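Local atomic coordinates of uncharacterized protein (Bordetella bronchiseptica, PDB entry 4XG0), a protein that belongs to the DUF1537 family of kinases in acid-sugar catabolism and probably phosphorylates a sugar acid. Residues 146-149 / 154-157; 178-181 / 186-189; 296-301 / 343-348. One frame throughout, in Å; residues are numbered along the deposited sequence. Where two conformers were deposited one is given.

Overall arrangement
Along the chain the three contacts come in series: each loop is closed before the next opens, and none nests in or crosses another. Interaction 1 closes a tight beta hairpin between 146-149 and 154-157, and interaction 2 soon afterwards folds the start of the short helix 179-183 against strand 186-188, both in the sugar-binding N-terminal region. These two touch, Ile179 CD1 lying 4.1 Å from Leu154 CB and also packing on Val149, so hairpin and helix share apolar packing. Interaction 3 spans 41 intervening residues in the nucleotide-binding C-terminal region and joins two helices there, its centre about 50 Å from that of interaction 1.

Interaction 1 (146-149 / 154-157); sequences GRTV and LYVG
Arg147-Val149 and Leu154-Val156 run antiparallel, and the Thr148-Tyr155 pair is hydrogen-bonded in both directions: Thr148 N to Tyr155 O at 2.9 Å and Tyr155 N to Thr148 O at 2.8 Å. Gly157 N adds a 2.9 Å bond to Gly146 O. The pairs Arg147-Val156 and Val149-Leu154 are non-hydrogen-bonded; within the first two strands of the small three-stranded sheet this makes a beta hairpin, and at its start Gly146 and Arg147 both face Phe142, which fits a G1 beta bulge. Glycine suits position 146 because a side chain at its positive phi (93°) would jam against the preceding carbonyl. One water ties the open end of the hairpin, donating to Gly146 O and Gly157 O and accepting from Thr148 OG1. With chi1 at 58°, that hydroxyl lies between the backbone N and the carbonyl carbon, 3.4 Å from Tyr155 CB; its main partner, Arg150 NE, donates a hydrogen bond to it. On the other face, beta-branched Val149 meets Leu154 nearly at a right angle, Val149 CG2 3.7 Å from Leu154 CD2. Arg147 lies alongside Val156, its NH2 3.7 Å from Val156 CG1; the bend at chi2 (91°) turns the long chain along the sheet. Its NE has a weak bond to Ser113 OG, and its side chain comes near a bound citrate, probably from the crystallisation liquor, which may mark a pocket for an acidic ligand.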
ATOM      1  N   GLY A 146      20.121  -4.583  -0.410  1.00 23.13           N
ATOM      2  CA  GLY A 146      21.047  -5.089   0.590  1.00 23.65           C
ATOM      3  C   GLY A 146      21.171  -4.248   1.837  1.00 27.01           C
ATOM      4  O   GLY A 146      22.025  -4.520   2.683  1.00 29.92           O
ATOM      5  N   ARG A 147      20.315  -3.256   2.007  1.00 24.09           N
ATOM      6  CA  ARG A 147      20.394  -2.471   3.237  1.00 23.70           C
ATOM      7  C   ARG A 147      19.327  -2.939   4.205  1.00 23.00           C
ATOM      8  O   ARG A 147      18.169  -3.095   3.837  1.00 23.46           O
ATOM      9  CB  ARG A 147      20.243  -0.996   2.945  1.00 19.06           C
ATOM     10  CG  ARG A 147      21.430  -0.360   2.251  1.00 23.06           C
ATOM     11  CD  ARG A 147      21.278  -0.404   0.750  1.00 22.86           C
ATOM     12  NE  ARG A 147      22.300   0.407   0.107  1.00 26.60           N
ATOM     13  CZ  ARG A 147      23.389  -0.069  -0.502  1.00 32.36           C
ATOM     14  NH1 ARG A 147      24.271   0.779  -1.011  1.00 34.15           N
ATOM     15  NH2 ARG A 147      23.604  -1.378  -0.621  1.00 38.06           N
ATOM     16  N   THR A 148      19.727  -3.196   5.434  1.00 23.08           N
ATOM     17  CA  THR A 148      18.814  -3.669   6.454  1.00 21.30           C
ATOM     18  C   THR A 148      19.129  -2.897   7.727  1.00 18.85           C
ATOM     19  O   THR A 148      20.176  -2.277   7.819  1.00 21.76           O
ATOM     20  CB  THR A 148      18.940  -5.169   6.683  1.00 21.94           C
ATOM     21  OG1 THR A 148      20.292  -5.525   7.072  1.00 21.53           O
ATOM     22  CG2 THR A 148      18.568  -5.923   5.410  1.00 25.90           C
ATOM     23  N   VAL A 149      18.190  -2.917   8.667  1.00 19.98           N
ATOM     24  CA  VAL A 149      18.381  -2.306   9.976  1.00 23.18           C
ATOM     25  C   VAL A 149      18.275  -3.425  11.004  1.00 22.55           C
ATOM     26  O   VAL A 149      17.222  -4.106  11.125  1.00 20.78           O
ATOM     27  CB  VAL A 149      17.358  -1.183  10.254  1.00 18.28           C
ATOM     28  CG1 VAL A 149      17.480  -0.696  11.690  1.00 24.19           C
ATOM     29  CG2 VAL A 149      17.563  -0.014   9.263  1.00 21.15           C
ATOM     30  N   LEU A 154      22.428   0.222  10.706  1.00 21.86           N
ATOM     31  CA  LEU A 154      22.257   0.141   9.251  1.00 23.71           C
ATOM     32  C   LEU A 154      23.335  -0.800   8.708  1.00 30.13           C
ATOM     33  O   LEU A 154      24.533  -0.519   8.799  1.00 27.61           O
ATOM     34  CB  LEU A 154      22.346   1.534   8.624  1.00 24.63           C
ATOM     35  CG  LEU A 154      21.750   1.727   7.210  1.00 21.84           C
ATOM     36  CD1 LEU A 154      22.562   0.944   6.163  1.00 26.15           C
ATOM     37  CD2 LEU A 154      20.270   1.302   7.179  1.00 20.51           C
ATOM     38  N   TYR A 155      22.889  -1.947   8.205  1.00 24.94           N
ATOM     39  CA  TYR A 155      23.763  -2.939   7.599  1.00 22.71           C
ATOM     40  C   TYR A 155      23.701  -2.844   6.072  1.00 22.34           C
ATOM     41  O   TYR A 155      22.628  -2.677   5.482  1.00 21.88           O
ATOM     42  CB  TYR A 155      23.340  -4.347   8.014  1.00 27.43           C
ATOM     43  CG  TYR A 155      24.072  -4.874   9.223  1.00 27.40           C
ATOM     44  CD1 TYR A 155      23.831  -4.355  10.487  1.00 28.99           C
ATOM     45  CD2 TYR A 155      25.026  -5.862   9.092  1.00 30.50           C
ATOM     46  CE1 TYR A 155      24.504  -4.831  11.611  1.00 25.90           C
ATOM     47  CE2 TYR A 155      25.697  -6.354  10.190  1.00 32.50           C
ATOM     48  CZ  TYR A 155      25.439  -5.827  11.443  1.00 33.48           C
ATOM     49  OH  TYR A 155      26.119  -6.306  12.512  1.00 37.61           O
ATOM     50  N   VAL A 156      24.875  -2.952   5.447  1.00 26.69           N
ATOM     51  CA  VAL A 156      24.981  -3.106   3.993  1.00 27.27           C
ATOM     52  C   VAL A 156      25.516  -4.529   3.768  1.00 36.31           C
ATOM     53  O   VAL A 156      26.641  -4.823   4.166  1.00 32.26           O
ATOM     54  CB  VAL A 156      25.986  -2.081   3.385  1.00 30.45           C
ATOM     55  CG1 VAL A 156      26.125  -2.284   1.891  1.00 32.08           C
ATOM     56  CG2 VAL A 156      25.565  -0.627   3.688  1.00 26.26           C
ATOM     57  N   GLY A 157      24.730  -5.413   3.146  1.00 25.22           N
ATOM     58  CA  GLY A 157      25.043  -6.832   3.183  1.00 29.58           C
ATOM     59  C   GLY A 157      25.243  -7.303   4.630  1.00 29.37           C
ATOM     60  O   GLY A 157      24.420  -6.992   5.492  1.00 27.80           O
TER
HETATM   61  O   HOH W   1      21.908  -6.180   5.047  1.00 26.81           O

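Interaction 2 (178-181 / 186-189)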
ATOM      1  N   HIS A 178      24.924   2.961  14.145  1.00 27.11           N
ATOM      2  CA  HIS A 178      23.859   2.607  15.070  1.00 26.72           C
ATOM      3  C   HIS A 178      22.906   3.777  15.135  1.00 26.32           C
ATOM      4  O   HIS A 178      23.216   4.816  15.751  1.00 27.68           O
ATOM      5  CB  HIS A 178      24.451   2.284  16.466  1.00 28.52           C
ATOM      6  CG  HIS A 178      23.443   1.700  17.408  1.00 29.45           C
ATOM      7  ND1 HIS A 178      23.065   2.323  18.570  1.00 31.13           N
ATOM      8  CD2 HIS A 178      22.682   0.585  17.306  1.00 36.58           C
ATOM      9  CE1 HIS A 178      22.146   1.589  19.182  1.00 35.31           C
ATOM     10  NE2 HIS A 178      21.892   0.532  18.428  1.00 35.36           N
ATOM     11  N   ILE A 179      21.764   3.654  14.443  1.00 24.68           N
ATOM     12  CA  ILE A 179      20.957   4.836  14.178  1.00 26.14           C
ATOM     13  C   ILE A 179      20.440   5.442  15.488  1.00 25.65           C
ATOM     14  O   ILE A 179      20.412   6.661  15.631  1.00 26.57           O
ATOM     15  CB  ILE A 179      19.823   4.554  13.162  1.00 22.49           C
ATOM     16  CG1 ILE A 179      20.423   3.915  11.907  1.00 21.60           C
ATOM     17  CG2 ILE A 179      19.111   5.852  12.850  1.00 22.42           C
ATOM     18  CD1 ILE A 179      19.403   3.332  10.933  1.00 27.76           C
ATOM     19  N   PRO A 180      20.091   4.600  16.478  1.00 26.10           N
ATOM     20  CA  PRO A 180      19.622   5.141  17.766  1.00 27.72           C
ATOM     21  C   PRO A 180      20.672   6.016  18.470  1.00 29.75           C
ATOM     22  O   PRO A 180      20.331   6.993  19.129  1.00 31.17           O
ATOM     23  CB  PRO A 180      19.277   3.886  18.568  1.00 29.62           C
ATOM     24  CG  PRO A 180      19.002   2.830  17.527  1.00 31.93           C
ATOM     25  CD  PRO A 180      19.926   3.138  16.396  1.00 25.94           C
ATOM     26  N   THR A 181      21.943   5.668  18.326  1.00 30.13           N
ATOM     27  CA  THR A 181      23.022   6.495  18.842  1.00 32.15           C
ATOM     28  C   THR A 181      23.140   7.786  18.014  1.00 32.24           C
ATOM     29  O   THR A 181      23.219   8.885  18.562  1.00 34.03           O
ATOM     30  CB  THR A 181      24.323   5.710  18.817  1.00 32.65           C
ATOM     31  OG1 THR A 181      24.206   4.599  19.698  1.00 32.98           O
ATOM     32  CG2 THR A 181      25.495   6.571  19.273  1.00 34.93           C
ATOM     33  N   ALA A 186      15.054   5.915  20.734  1.00 36.94           N
ATOM     34  CA  ALA A 186      14.688   4.552  21.084  1.00 44.27           C
ATOM     35  C   ALA A 186      14.745   3.647  19.862  1.00 37.20           C
ATOM     36  O   ALA A 186      14.881   4.117  18.743  1.00 31.18           O
ATOM     37  CB  ALA A 186      13.288   4.537  21.665  1.00 48.28           C
ATOM     38  N   GLN A 187      14.631   2.342  20.087  0.60 36.78           N
ATOM     39  CA  GLN A 187      14.732   1.372  19.003  0.60 31.44           C
ATOM     40  C   GLN A 187      13.841   0.159  19.297  0.60 33.59           C
ATOM     41  O   GLN A 187      13.768  -0.310  20.437  0.60 33.82           O
ATOM     42  CB  GLN A 187      16.197   0.951  18.804  0.60 30.61           C
ATOM     43  CG  GLN A 187      16.784   0.130  19.968  0.60 35.30           C
ATOM     44  CD  GLN A 187      18.309   0.152  20.028  0.60 41.68           C
ATOM     45  OE1 GLN A 187      18.983  -0.608  19.338  0.60 42.11           O
ATOM     46  NE2 GLN A 187      18.854   1.010  20.882  0.60 39.38           N
ATOM     47  N   LEU A 188      13.163  -0.333  18.262  1.00 28.44           N
ATOM     48  CA  LEU A 188      12.220  -1.424  18.372  1.00 36.01           C
ATOM     49  C   LEU A 188      12.503  -2.419  17.265  1.00 38.29           C
ATOM     50  O   LEU A 188      13.078  -2.059  16.239  1.00 32.39           O
ATOM     51  CB  LEU A 188      10.802  -0.926  18.083  1.00 44.49           C
ATOM     52  CG  LEU A 188      10.168   0.097  18.993  1.00 41.16           C
ATOM     53  CD1 LEU A 188       8.826   0.485  18.426  1.00 41.02           C
ATOM     54  CD2 LEU A 188      10.035  -0.489  20.394  1.00 45.06           C
ATOM     55  N   ALA A 189      12.049  -3.655  17.444  1.00 39.44           N
ATOM     56  CA  ALA A 189      11.976  -4.597  16.331  1.00 45.98           C
ATOM     57  C   ALA A 189      10.661  -5.365  16.390  1.00 40.83           C
ATOM     58  O   ALA A 189      10.255  -5.796  17.467  1.00 43.16           O
ATOM     59  CB  ALA A 189      13.149  -5.550  16.385  1.00 42.45           C
TER
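A short helix, 179-183, leads into the edge strand 186-188 of the N-terminal parallel sheet, and the contact between them rests on Pro180, His178 and Gln187. The pyrrolidine ring of Pro180 is the apolar part: Pro180 CG lies 3.6 Å from Gln187 CB. Ring and glutamine chain meet at about a right angle, the CB methylene of Gln187 giving the proline a greasy flank. Proline fits the first turn of a helix, where its missing N-H costs no helical hydrogen bond.

His178 occupies the N-cap position, and its carbonyl O accepts a weak bond from Thr181 N. Its imidazole is folded back over the helix start: CG stands anti to the backbone N (chi1 -171°), which brings ND1 to 2.8 Å from Thr181 OG1, in the ring plane and almost straight at 171°. Pro180 CD sits over the centre of one imidazole face, 3.7 Å above it, so the hydroxyl at the edge and the proline on the face together restrict how the ring can turn. In the conformer of Gln187 given, the amide lies at the edge of the imidazole, near its plane, the planes of the two groups being 47° apart. His178 NE2 makes a weak hydrogen bond to Gln151 O, in the turn of the hairpin. Pro180 also packs on Val211 of strand 209-212, the sheet neighbour of 186-188, and buried Ile179 packs on the same valine.

Interaction 3 (296-301 / 343-348); sequences RNWAAW and AARLVL
Trp298 is the first residue of 296-301 to meet the other helix, and it carries most of the contact. A chi1 of 168° swings the indole clear of its own backbone N and across the gap to 343-348; a large side chain suits this place, the axes of the two short segments being 12.1 Å apart at closest. The five-membered end of the indole meets Arg345: Trp298 CD1 is 3.3 Å from Arg345 NH2. The planes stand 78° apart, with the indole edge set against one guanidinium face and Trp298 NE1 3.4 Å above that plane, offset toward its rim. This is not a cation-pi stack, as the charged group lies at the indole edge and not over its face. Asp295, at the start of the same helix as Trp298, forms a salt bridge with Arg345 NH1, holding the long, flexible arginine beside the ring.

The six-membered end of the same indole meets Leu346. Leu346 CB lies in the ring plane, 4.0 Å from Trp298 CZ2, and Leu346 CD2 comes to 3.9 Å from Trp298 CH2. One turn on, Trp301 brings its own benzo edge to that methyl, Trp301 CZ3 being 4.1 Å from Leu346 CD2. Leucine suits this place because it is apolar, its CD2 methyl packing against both indoles while CB stays at the edge of Trp298.

The helices run roughly parallel, their short segments inclined at 33°, on one side of the C-terminal mixed sheet. Both tryptophans and Ala343 rest on Leu320 of strand 317-321, and Trp285 of edge strand 283-285 stacks on Trp301 and meets Trp298 edge-to-face.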
ATOM      1  N   ARG A 296     -33.817 -17.389  -0.572  1.00 32.10           N
ATOM      2  CA  ARG A 296     -33.890 -17.246   0.886  1.00 35.32           C
ATOM      3  C   ARG A 296     -32.543 -17.464   1.556  1.00 34.94           C
ATOM      4  O   ARG A 296     -32.197 -16.782   2.522  1.00 39.71           O
ATOM      5  CB  ARG A 296     -34.928 -18.201   1.457  1.00 36.40           C
ATOM      6  CG  ARG A 296     -36.353 -17.771   1.085  1.00 46.22           C
ATOM      7  CD  ARG A 296     -37.373 -18.823   1.417  1.00 48.12           C
ATOM      8  NE  ARG A 296     -37.049 -20.082   0.757  1.00 51.28           N
ATOM      9  CZ  ARG A 296     -37.831 -21.155   0.754  1.00 54.92           C
ATOM     10  NH1 ARG A 296     -39.008 -21.126   1.366  1.00 54.24           N
ATOM     11  NH2 ARG A 296     -37.436 -22.252   0.122  1.00 46.46           N
ATOM     12  N   ASN A 297     -31.769 -18.413   1.030  1.00 33.99           N
ATOM     13  CA  ASN A 297     -30.451 -18.711   1.583  1.00 32.14           C
ATOM     14  C   ASN A 297     -29.499 -17.522   1.320  1.00 29.11           C
ATOM     15  O   ASN A 297     -28.729 -17.114   2.187  1.00 29.68           O
ATOM     16  CB  ASN A 297     -29.910 -20.000   0.948  1.00 40.03           C
ATOM     17  CG  ASN A 297     -28.698 -20.564   1.680  1.00 48.16           C
ATOM     18  OD1 ASN A 297     -27.561 -20.138   1.452  1.00 54.81           O
ATOM     19  ND2 ASN A 297     -28.931 -21.568   2.528  1.00 38.75           N
ATOM     20  N   TRP A 298     -29.571 -16.950   0.120  1.00 36.60           N
ATOM     21  CA  TRP A 298     -28.773 -15.772  -0.222  1.00 31.24           C
ATOM     22  C   TRP A 298     -29.124 -14.611   0.703  1.00 36.12           C
ATOM     23  O   TRP A 298     -28.237 -13.992   1.295  1.00 34.87           O
ATOM     24  CB  TRP A 298     -29.043 -15.340  -1.667  1.00 33.73           C
ATOM     25  CG  TRP A 298     -28.501 -13.969  -2.030  1.00 31.15           C
ATOM     26  CD1 TRP A 298     -29.239 -12.841  -2.307  1.00 35.38           C
ATOM     27  CD2 TRP A 298     -27.130 -13.587  -2.167  1.00 24.31           C
ATOM     28  NE1 TRP A 298     -28.407 -11.790  -2.595  1.00 28.64           N
ATOM     29  CE2 TRP A 298     -27.105 -12.227  -2.525  1.00 26.78           C
ATOM     30  CE3 TRP A 298     -25.911 -14.266  -2.028  1.00 25.38           C
ATOM     31  CZ2 TRP A 298     -25.936 -11.538  -2.739  1.00 25.76           C
ATOM     32  CZ3 TRP A 298     -24.756 -13.586  -2.237  1.00 29.97           C
ATOM     33  CH2 TRP A 298     -24.768 -12.222  -2.587  1.00 28.69           C
ATOM     34  N   ALA A 299     -30.426 -14.318   0.803  1.00 33.05           N
ATOM     35  CA  ALA A 299     -30.909 -13.254   1.685  1.00 37.78           C
ATOM     36  C   ALA A 299     -30.366 -13.387   3.118  1.00 37.02           C
ATOM     37  O   ALA A 299     -29.947 -12.409   3.719  1.00 38.67           O
ATOM     38  CB  ALA A 299     -32.421 -13.224   1.682  1.00 39.70           C
ATOM     39  N   ALA A 300     -30.357 -14.599   3.654  1.00 43.33           N
ATOM     40  CA  ALA A 300     -29.896 -14.813   5.028  1.00 43.10           C
ATOM     41  C   ALA A 300     -28.389 -14.577   5.171  1.00 47.03           C
ATOM     42  O   ALA A 300     -27.904 -14.138   6.215  1.00 39.68           O
ATOM     43  CB  ALA A 300     -30.258 -16.223   5.494  1.00 50.07           C
ATOM     44  N   TRP A 301     -27.625 -14.876   4.132  1.00 40.84           N
ATOM     45  CA  TRP A 301     -26.187 -14.702   4.256  1.00 35.33           C
ATOM     46  C   TRP A 301     -25.851 -13.229   4.148  1.00 42.92           C
ATOM     47  O   TRP A 301     -25.031 -12.719   4.910  1.00 48.06           O
ATOM     48  CB  TRP A 301     -25.433 -15.522   3.216  1.00 31.15           C
ATOM     49  CG  TRP A 301     -23.941 -15.345   3.298  1.00 44.82           C
ATOM     50  CD1 TRP A 301     -23.082 -15.954   4.175  1.00 47.00           C
ATOM     51  CD2 TRP A 301     -23.136 -14.501   2.469  1.00 37.15           C
ATOM     52  NE1 TRP A 301     -21.795 -15.541   3.936  1.00 44.54           N
ATOM     53  CE2 TRP A 301     -21.802 -14.644   2.898  1.00 41.87           C
ATOM     54  CE3 TRP A 301     -23.418 -13.635   1.408  1.00 37.73           C
ATOM     55  CZ2 TRP A 301     -20.745 -13.962   2.287  1.00 36.03           C
ATOM     56  CZ3 TRP A 301     -22.381 -12.964   0.808  1.00 39.61           C
ATOM     57  CH2 TRP A 301     -21.051 -13.128   1.247  1.00 32.91           C
ATOM     58  N   ALA A 343     -23.683 -11.609  -6.978  1.00 20.40           N
ATOM     59  CA  ALA A 343     -22.554 -10.717  -6.760  1.00 23.71           C
ATOM     60  C   ALA A 343     -22.956  -9.304  -7.148  1.00 23.27           C
ATOM     61  O   ALA A 343     -22.655  -8.346  -6.430  1.00 19.99           O
ATOM     62  CB  ALA A 343     -21.346 -11.158  -7.561  1.00 21.04           C
ATOM     63  N   ALA A 344     -23.639  -9.170  -8.280  1.00 20.99           N
ATOM     64  CA  ALA A 344     -24.035  -7.828  -8.758  1.00 20.94           C
ATOM     65  C   ALA A 344     -25.029  -7.200  -7.821  1.00 24.78           C
ATOM     66  O   ALA A 344     -24.950  -5.991  -7.526  1.00 21.90           O
ATOM     67  CB  ALA A 344     -24.619  -7.901 -10.167  1.00 22.85           C
ATOM     68  N   ARG A 345     -25.997  -7.985  -7.362  1.00 23.03           N
ATOM     69  CA  ARG A 345     -26.961  -7.454  -6.410  1.00 19.73           C
ATOM     70  C   ARG A 345     -26.258  -6.896  -5.169  1.00 21.68           C
ATOM     71  O   ARG A 345     -26.619  -5.824  -4.648  1.00 25.73           O
ATOM     72  CB  ARG A 345     -27.999  -8.497  -6.039  1.00 21.30           C
ATOM     73  CG  ARG A 345     -29.116  -8.656  -7.054  1.00 37.33           C
ATOM     74  CD  ARG A 345     -29.989  -9.888  -6.807  1.00 42.03           C
ATOM     75  NE  ARG A 345     -30.502  -9.981  -5.438  1.00 33.26           N
ATOM     76  CZ  ARG A 345     -31.161 -11.036  -4.961  1.00 29.43           C
ATOM     77  NH1 ARG A 345     -31.388 -12.058  -5.741  1.00 32.54           N
ATOM     78  NH2 ARG A 345     -31.596 -11.061  -3.703  1.00 37.27           N
ATOM     79  N   LEU A 346     -25.256  -7.618  -4.696  1.00 22.35           N
ATOM     80  CA  LEU A 346     -24.516  -7.216  -3.492  1.00 23.08           C
ATOM     81  C   LEU A 346     -23.685  -5.939  -3.666  1.00 21.02           C
ATOM     82  O   LEU A 346     -23.674  -5.044  -2.807  1.00 23.35           O
ATOM     83  CB  LEU A 346     -23.595  -8.355  -3.084  1.00 21.40           C
ATOM     84  CG  LEU A 346     -22.913  -8.131  -1.745  1.00 25.63           C
ATOM     85  CD1 LEU A 346     -23.874  -7.680  -0.713  1.00 38.14           C
ATOM     86  CD2 LEU A 346     -22.310  -9.446  -1.318  1.00 27.96           C
ATOM     87  N   VAL A 347     -22.947  -5.882  -4.767  1.00 22.40           N
ATOM     88  CA  VAL A 347     -22.203  -4.686  -5.123  1.00 20.13           C
ATOM     89  C   VAL A 347     -23.101  -3.453  -5.198  1.00 18.56           C
ATOM     90  O   VAL A 347     -22.744  -2.370  -4.731  1.00 20.88           O
ATOM     91  CB  VAL A 347     -21.513  -4.870  -6.468  1.00 21.27           C
ATOM     92  CG1 VAL A 347     -20.996  -3.554  -6.975  1.00 26.19           C
ATOM     93  CG2 VAL A 347     -20.393  -5.918  -6.356  1.00 21.99           C
ATOM     94  N   LEU A 348     -24.277  -3.583  -5.774  1.00 20.45           N
ATOM     95  CA  LEU A 348     -25.117  -2.394  -5.898  1.00 19.49           C
ATOM     96  C   LEU A 348     -25.796  -2.033  -4.584  1.00 28.13           C
ATOM     97  O   LEU A 348     -25.942  -0.847  -4.222  1.00 25.12           O
ATOM     98  CB  LEU A 348     -26.148  -2.597  -7.000  1.00 22.18           C
ATOM     99  CG  LEU A 348     -25.536  -2.741  -8.387  1.00 24.34           C
ATOM    100  CD1 LEU A 348     -26.617  -3.007  -9.457  1.00 29.22           C
ATOM    101  CD2 LEU A 348     -24.719  -1.503  -8.711  1.00 23.55           C
TER